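Local coordinates for protein B-agarase (Saccharophagus degradans, PDB 4BQ2) that hydrolyses beta-linkages of agarose as an exo-acting beta-agarase of glycoside hydrolase family 50, at residues 625-630 with 650-655; 492-497 with 602-607. All blocks are in the same frame, centred on the assembly; numbering follows the deposited sequence.

Interactions 1 and 2 lie in the catalytic part of the enzyme, with their centres about 12 Å apart, and follow one another along the chain: 492-497 and 602-607 come before 625-630 and 650-655. Interaction 1 joins the ends of strands 624-627 and 648-652; interaction 2 joins the loops that follow strands 483-488 and 598-599. The two touch directly. Asp-606 OD2 and Lys-630 NZ form a salt bridge of 2.6 Å, and Asn-627 N probably bonds to Phe-604 O at 2.8 Å. Loops from four strands are thus tied together, as expected where the strand ends of a (beta/alpha)8 barrel surround an active-site pocket.

Interaction 1 of 2, residues 625-630 with 650-655; sequences SYNSYK and IGEFHI
Glu-652 OE1 accepts a short hydrogen bond of 2.5 Å from Tyr-629 OH and is also hydrogen-bonded to a glycerol, probably from the crystallisation liquor. The phenol arrives on the anti side of the oxygen, tilted out of the carboxylate plane, while the other oxygen, OE2, is held in a salt bridge by Arg-603. Against the carboxylate lies the amide of Asn-627, stacked with the two planes only 19° apart; Asn-627 ND2 approaches Glu-652 CD to 3.2 Å but gives its hydrogen bond to Glu-491. The amide's other end, OD1, rests 3.4 Å from Gly-651 CA, where no side chain intervenes.

Tyr-629 has CG anti to its carbonyl carbon (chi1 -68°), which swings the ring across the opposite chain and presents its edge to the face of His-654. Tyr-629 CE1 stands 3.2 Å from His-654 CD2, with the planes at 52°. His-654 ND1 is buried here and has no partner in the model.

Beneath these groups the backbones run in parallel. Gly-651 N donates to Tyr-626 O (2.7 Å) and Ser-628 N to Glu-652 O (3.0 Å); further on a water bridges His-654 N and Lys-630 O. On the far side of the strands from the carboxylate, Ile-650 CD1 reaches Ser-628 CB at 4.1 Å.

A glutamate near the C-terminal end of a parallel strand, bound to a glycerol and with Asn-627 stacked on it and hydrogen-bonded to a second glutamate, Glu-491, is consistent with the active site of a clan GH-A (beta/alpha)8 barrel.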
loop_
_atom_site.group_PDB
_atom_site.type_symbol
_atom_site.label_atom_id
_atom_site.label_comp_id
_atom_site.label_asym_id
_atom_site.label_seq_id
_atom_site.Cartn_x
_atom_site.Cartn_y
_atom_site.Cartn_z
ATOM N N SER A 625 -12.840 -8.352 -0.792
ATOM C CA SER A 625 -11.371 -8.155 -0.608
ATOM C C SER A 625 -11.052 -6.867 0.115
ATOM O O SER A 625 -11.683 -5.819 -0.140
ATOM C CB SER A 625 -10.632 -8.152 -1.950
ATOM O OG SER A 625 -11.351 -7.379 -2.873
ATOM N N TYR A 626 -10.065 -6.955 0.997
ATOM C CA TYR A 626 -9.571 -5.817 1.780
ATOM C C TYR A 626 -8.039 -5.821 1.689
ATOM O O TYR A 626 -7.408 -6.885 1.753
ATOM C CB TYR A 626 -9.931 -5.965 3.264
ATOM C CG TYR A 626 -11.409 -6.249 3.569
ATOM C CD1 TYR A 626 -12.325 -5.198 3.728
ATOM C CD2 TYR A 626 -11.882 -7.562 3.673
ATOM C CE1 TYR A 626 -13.682 -5.443 4.007
ATOM C CE2 TYR A 626 -13.236 -7.828 3.953
ATOM C CZ TYR A 626 -14.124 -6.765 4.111
ATOM O OH TYR A 626 -15.456 -7.019 4.382
ATOM N N ASN A 627 -7.454 -4.636 1.582
ATOM C CA ASN A 627 -5.987 -4.458 1.721
ATOM C C ASN A 627 -5.790 -3.906 3.143
ATOM O O ASN A 627 -6.389 -2.895 3.470
ATOM C CB ASN A 627 -5.492 -3.410 0.707
ATOM C CG ASN A 627 -5.608 -3.893 -0.720
ATOM O OD1 ASN A 627 -5.847 -5.079 -0.948
ATOM N ND2 ASN A 627 -5.480 -2.985 -1.681
ATOM N N SER A 628 -4.974 -4.553 3.970
ATOM C CA SER A 628 -4.854 -4.138 5.364
ATOM C C SER A 628 -3.395 -4.171 5.797
ATOM O O SER A 628 -2.831 -5.237 6.136
ATOM C CB SER A 628 -5.750 -4.992 6.300
ATOM O OG SER A 628 -5.734 -4.482 7.650
ATOM N N TYR A 629 -2.770 -2.999 5.744
ATOM C CA TYR A 629 -1.388 -2.881 6.134
ATOM C C TYR A 629 -1.314 -2.543 7.618
ATOM O O TYR A 629 -1.242 -1.381 8.001
ATOM C CB TYR A 629 -0.726 -1.797 5.298
ATOM C CG TYR A 629 -0.570 -2.146 3.813
ATOM C CD1 TYR A 629 0.503 -2.920 3.378
ATOM C CD2 TYR A 629 -1.430 -1.628 2.867
ATOM C CE1 TYR A 629 0.675 -3.215 2.028
ATOM C CE2 TYR A 629 -1.277 -1.929 1.510
ATOM C CZ TYR A 629 -0.204 -2.709 1.104
ATOM O OH TYR A 629 -0.011 -2.988 -0.256
ATOM N N LYS A 630 -1.281 -3.584 8.427
ATOM C CA LYS A 630 -1.264 -3.488 9.881
ATOM C C LYS A 630 -0.406 -4.671 10.317
ATOM O O LYS A 630 0.069 -5.444 9.472
ATOM C CB LYS A 630 -2.704 -3.668 10.452
ATOM C CG LYS A 630 -3.762 -2.726 9.891
ATOM C CD LYS A 630 -3.534 -1.260 10.302
ATOM C CE LYS A 630 -4.530 -0.388 9.557
ATOM N NZ LYS A 630 -4.075 1.008 9.332
ATOM N N ILE A 650 -7.575 -10.973 2.142
ATOM C CA ILE A 650 -6.618 -9.838 2.217
ATOM C C ILE A 650 -5.848 -9.726 0.888
ATOM O O ILE A 650 -5.141 -10.655 0.499
ATOM C CB ILE A 650 -5.602 -10.040 3.361
ATOM C CG1 ILE A 650 -6.317 -10.014 4.731
ATOM C CG2 ILE A 650 -4.459 -8.991 3.282
ATOM C CD1 ILE A 650 -6.976 -8.682 5.119
ATOM N N GLY A 651 -6.018 -8.618 0.172
ATOM C CA GLY A 651 -5.392 -8.479 -1.162
ATOM C C GLY A 651 -3.948 -8.034 -1.058
ATOM O O GLY A 651 -3.145 -8.281 -1.988
ATOM N N GLU A 652 -3.632 -7.376 0.066
ATOM C CA GLU A 652 -2.302 -6.762 0.334
ATOM C C GLU A 652 -2.018 -6.649 1.823
ATOM O O GLU A 652 -2.893 -6.244 2.593
ATOM C CB GLU A 652 -2.237 -5.344 -0.249
ATOM C CG GLU A 652 -2.479 -5.318 -1.741
ATOM C CD GLU A 652 -2.474 -3.937 -2.349
ATOM O OE1 GLU A 652 -2.061 -2.939 -1.690
ATOM O OE2 GLU A 652 -2.893 -3.868 -3.505
ATOM N N PHE A 653 -0.789 -7.008 2.194
ATOM C CA PHE A 653 -0.147 -6.586 3.445
ATOM C C PHE A 653 1.350 -6.650 3.171
ATOM O O PHE A 653 1.789 -7.230 2.157
ATOM C CB PHE A 653 -0.511 -7.478 4.644
ATOM C CG PHE A 653 0.113 -8.871 4.621
ATOM C CD1 PHE A 653 -0.367 -9.853 3.752
ATOM C CD2 PHE A 653 1.135 -9.213 5.528
ATOM C CE1 PHE A 653 0.193 -11.142 3.750
ATOM C CE2 PHE A 653 1.686 -10.502 5.544
ATOM C CZ PHE A 653 1.225 -11.462 4.647
ATOM N N HIS A 654 2.121 -6.065 4.068
ATOM C CA HIS A 654 3.582 -6.190 4.012
ATOM C C HIS A 654 4.258 -5.715 5.288
ATOM O O HIS A 654 3.620 -5.051 6.094
ATOM C CB HIS A 654 4.228 -5.585 2.742
ATOM C CG HIS A 654 4.086 -4.090 2.556
ATOM N ND1 HIS A 654 4.264 -3.145 3.565
ATOM C CD2 HIS A 654 3.859 -3.382 1.431
ATOM C CE1 HIS A 654 4.108 -1.931 3.068
ATOM N NE2 HIS A 654 3.848 -2.046 1.777
ATOM N N ILE A 655 5.529 -6.085 5.470
ATOM C CA ILE A 655 6.385 -5.509 6.535
ATOM C C ILE A 655 7.770 -5.328 5.916
ATOM O O ILE A 655 8.256 -6.220 5.223
ATOM C CB ILE A 655 6.506 -6.481 7.740
ATOM C CG1 ILE A 655 5.125 -6.771 8.337
ATOM C CG2 ILE A 655 7.415 -5.902 8.828
ATOM C CD1 ILE A 655 4.570 -8.148 7.978
HETATM O O HOH W 1 0.940 -5.419 6.801
#

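Interaction 2 of 2, residues 492-497 with 602-607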
loop_
_atom_site.group_PDB
_atom_site.type_symbol
_atom_site.label_atom_id
_atom_site.label_comp_id
_atom_site.label_asym_id
_atom_site.label_seq_id
_atom_site.Cartn_x
_atom_site.Cartn_y
_atom_site.Cartn_z
ATOM N N LYS A 492 -10.332 2.211 -4.479
ATOM C CA LYS A 492 -11.111 3.331 -4.972
ATOM C C LYS A 492 -11.454 4.232 -3.798
ATOM O O LYS A 492 -11.642 3.765 -2.678
ATOM C CB LYS A 492 -12.387 2.825 -5.678
ATOM C CG LYS A 492 -12.089 1.839 -6.829
ATOM C CD LYS A 492 -13.310 1.647 -7.753
ATOM C CE LYS A 492 -13.435 2.845 -8.696
ATOM N NZ LYS A 492 -12.325 2.948 -9.711
ATOM N N SER A 493 -11.509 5.531 -4.054
ATOM C CA SER A 493 -11.861 6.493 -3.003
ATOM C C SER A 493 -13.374 6.564 -2.773
ATOM O O SER A 493 -14.039 7.515 -3.217
ATOM C CB SER A 493 -11.292 7.874 -3.351
ATOM O OG SER A 493 -9.856 7.850 -3.277
ATOM N N PHE A 494 -13.907 5.575 -2.052
ATOM C CA PHE A 494 -15.336 5.505 -1.770
ATOM C C PHE A 494 -15.724 6.418 -0.595
ATOM O O PHE A 494 -16.908 6.636 -0.338
ATOM C CB PHE A 494 -15.755 4.069 -1.426
ATOM C CG PHE A 494 -16.048 3.224 -2.611
ATOM C CD1 PHE A 494 -17.225 3.387 -3.331
ATOM C CD2 PHE A 494 -15.158 2.209 -2.988
ATOM C CE1 PHE A 494 -17.502 2.569 -4.425
ATOM C CE2 PHE A 494 -15.426 1.400 -4.075
ATOM C CZ PHE A 494 -16.592 1.569 -4.796
ATOM N N GLY A 495 -14.727 6.918 0.134
ATOM C CA GLY A 495 -14.957 7.874 1.240
ATOM C C GLY A 495 -14.075 7.509 2.425
ATOM O O GLY A 495 -14.062 6.353 2.844
ATOM N N ARG A 496 -13.377 8.502 2.987
ATOM C CA ARG A 496 -12.402 8.319 4.078
ATOM C C ARG A 496 -13.071 8.363 5.458
ATOM O O ARG A 496 -14.110 8.976 5.598
ATOM C CB ARG A 496 -11.334 9.437 4.040
ATOM C CG ARG A 496 -10.433 9.411 2.800
ATOM C CD ARG A 496 -9.258 10.394 2.931
ATOM N NE ARG A 496 -8.572 10.218 4.213
ATOM C CZ ARG A 496 -7.389 9.624 4.388
ATOM N NH1 ARG A 496 -6.691 9.170 3.355
ATOM N NH2 ARG A 496 -6.883 9.512 5.619
ATOM N N PRO A 497 -12.464 7.724 6.472
ATOM C CA PRO A 497 -13.098 7.617 7.795
ATOM C C PRO A 497 -12.733 8.732 8.766
ATOM O O PRO A 497 -13.107 8.667 9.939
ATOM C CB PRO A 497 -12.524 6.297 8.332
ATOM C CG PRO A 497 -11.142 6.278 7.771
ATOM C CD PRO A 497 -11.290 6.833 6.365
ATOM N N ALA A 602 -13.182 -5.251 -4.815
ATOM C CA ALA A 602 -12.498 -4.058 -5.303
ATOM C C ALA A 602 -11.359 -3.628 -4.395
ATOM O O ALA A 602 -10.824 -2.505 -4.542
ATOM C CB ALA A 602 -13.505 -2.908 -5.509
ATOM N N ARG A 603 -10.984 -4.527 -3.473
ATOM C CA ARG A 603 -9.802 -4.331 -2.617
ATOM C C ARG A 603 -9.870 -3.041 -1.780
ATOM O O ARG A 603 -9.212 -2.015 -2.093
ATOM C CB ARG A 603 -8.513 -4.406 -3.480
ATOM C CG ARG A 603 -8.555 -5.613 -4.432
ATOM C CD ARG A 603 -7.494 -5.523 -5.549
ATOM N NE ARG A 603 -6.123 -5.481 -5.025
ATOM C CZ ARG A 603 -5.443 -6.552 -4.580
ATOM N NH1 ARG A 603 -5.984 -7.780 -4.582
ATOM N NH2 ARG A 603 -4.194 -6.402 -4.158
ATOM N N PHE A 604 -10.624 -3.113 -0.690
ATOM C CA PHE A 604 -10.869 -1.925 0.154
ATOM C C PHE A 604 -9.680 -1.667 1.069
ATOM O O PHE A 604 -9.257 -2.561 1.822
ATOM C CB PHE A 604 -12.082 -2.163 1.074
ATOM C CG PHE A 604 -13.382 -2.389 0.364
ATOM C CD1 PHE A 604 -13.844 -1.490 -0.593
ATOM C CD2 PHE A 604 -14.189 -3.472 0.712
ATOM C CE1 PHE A 604 -15.072 -1.676 -1.209
ATOM C CE2 PHE A 604 -15.417 -3.667 0.104
ATOM C CZ PHE A 604 -15.867 -2.754 -0.848
ATOM N N PRO A 605 -9.137 -0.443 1.040
ATOM C CA PRO A 605 -8.124 -0.077 2.036
ATOM C C PRO A 605 -8.792 0.436 3.305
ATOM O O PRO A 605 -10.024 0.664 3.318
ATOM C CB PRO A 605 -7.373 1.071 1.360
ATOM C CG PRO A 605 -8.381 1.711 0.442
ATOM C CD PRO A 605 -9.487 0.683 0.155
ATOM N N ASP A 606 -8.013 0.652 4.357
ATOM C CA ASP A 606 -8.596 1.201 5.589
ATOM C C ASP A 606 -9.159 2.618 5.459
ATOM O O ASP A 606 -10.047 3.011 6.194
ATOM C CB ASP A 606 -7.644 1.028 6.770
ATOM C CG ASP A 606 -6.464 1.959 6.732
ATOM O OD1 ASP A 606 -6.100 2.506 5.668
ATOM O OD2 ASP A 606 -5.886 2.153 7.815
ATOM N N TRP A 607 -8.674 3.371 4.484
ATOM C CA TRP A 607 -9.172 4.726 4.246
ATOM C C TRP A 607 -10.297 4.760 3.219
ATOM O O TRP A 607 -10.714 5.831 2.750
ATOM C CB TRP A 607 -7.990 5.659 3.863
ATOM C CG TRP A 607 -7.063 5.083 2.800
ATOM C CD1 TRP A 607 -5.907 4.387 3.014
ATOM C CD2 TRP A 607 -7.230 5.161 1.365
ATOM N NE1 TRP A 607 -5.348 4.029 1.811
ATOM C CE2 TRP A 607 -6.133 4.492 0.785
ATOM C CE3 TRP A 607 -8.199 5.733 0.526
ATOM C CZ2 TRP A 607 -5.965 4.368 -0.613
ATOM C CZ3 TRP A 607 -8.038 5.618 -0.891
ATOM C CH2 TRP A 607 -6.913 4.931 -1.434
HETATM O O HOH W 2 -12.095 -0.144 -3.910
HETATM O O HOH W 3 -11.808 6.937 0.267
#
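Trp-607 packs against the 492-497 loop, its indole reaching Ser-493 and its CA and CB meeting Pro-497, and no direct hydrogen bond joins the two loops. The tight part lies where the backbones close in: Trp-607 O receives a CA-H...O contact from Arg-496 CA at 3.3 Å, and one water links this same carbonyl to Gly-495 N. With CG placed between backbone N and carbonyl carbon (chi1 47°), the indole turns back over its own loop, so that Pro-605 CG sits above the ring centre. The ring's edge meets Ser-493, whose OG is 3.7 Å from Trp-607 CZ3 and is hydrogen-bonded to Phe-450 N.

Deeper in, Phe-494 CE2 comes to the edge of the buried Phe-604 ring, 4.2 Å from CE1. A second water spans the wider gap nearby, from Lys-492 N to Ala-602 O.

The side chains of Arg-496 and Pro-497 are looser and more exposed. Pro-497 CD touches Trp-607 CA at 3.7 Å, and its CG lies by Asp-606 O. The guanidinium of Arg-496 is nearly parallel to the indole, 6° off, but it is Trp-607 CB, rather than the ring, that lies over one face, offset toward its rim. Arg-496 NE forms a salt bridge with Asp-498.

The two phenylalanines wedge between helices: both touch Val-613 of helix 611-620, while helix 565-593 contributes Tyr-578 to Phe-494 and Phe-583 to Phe-604, and strand 454-455 adds Met-454 beside Phe-494.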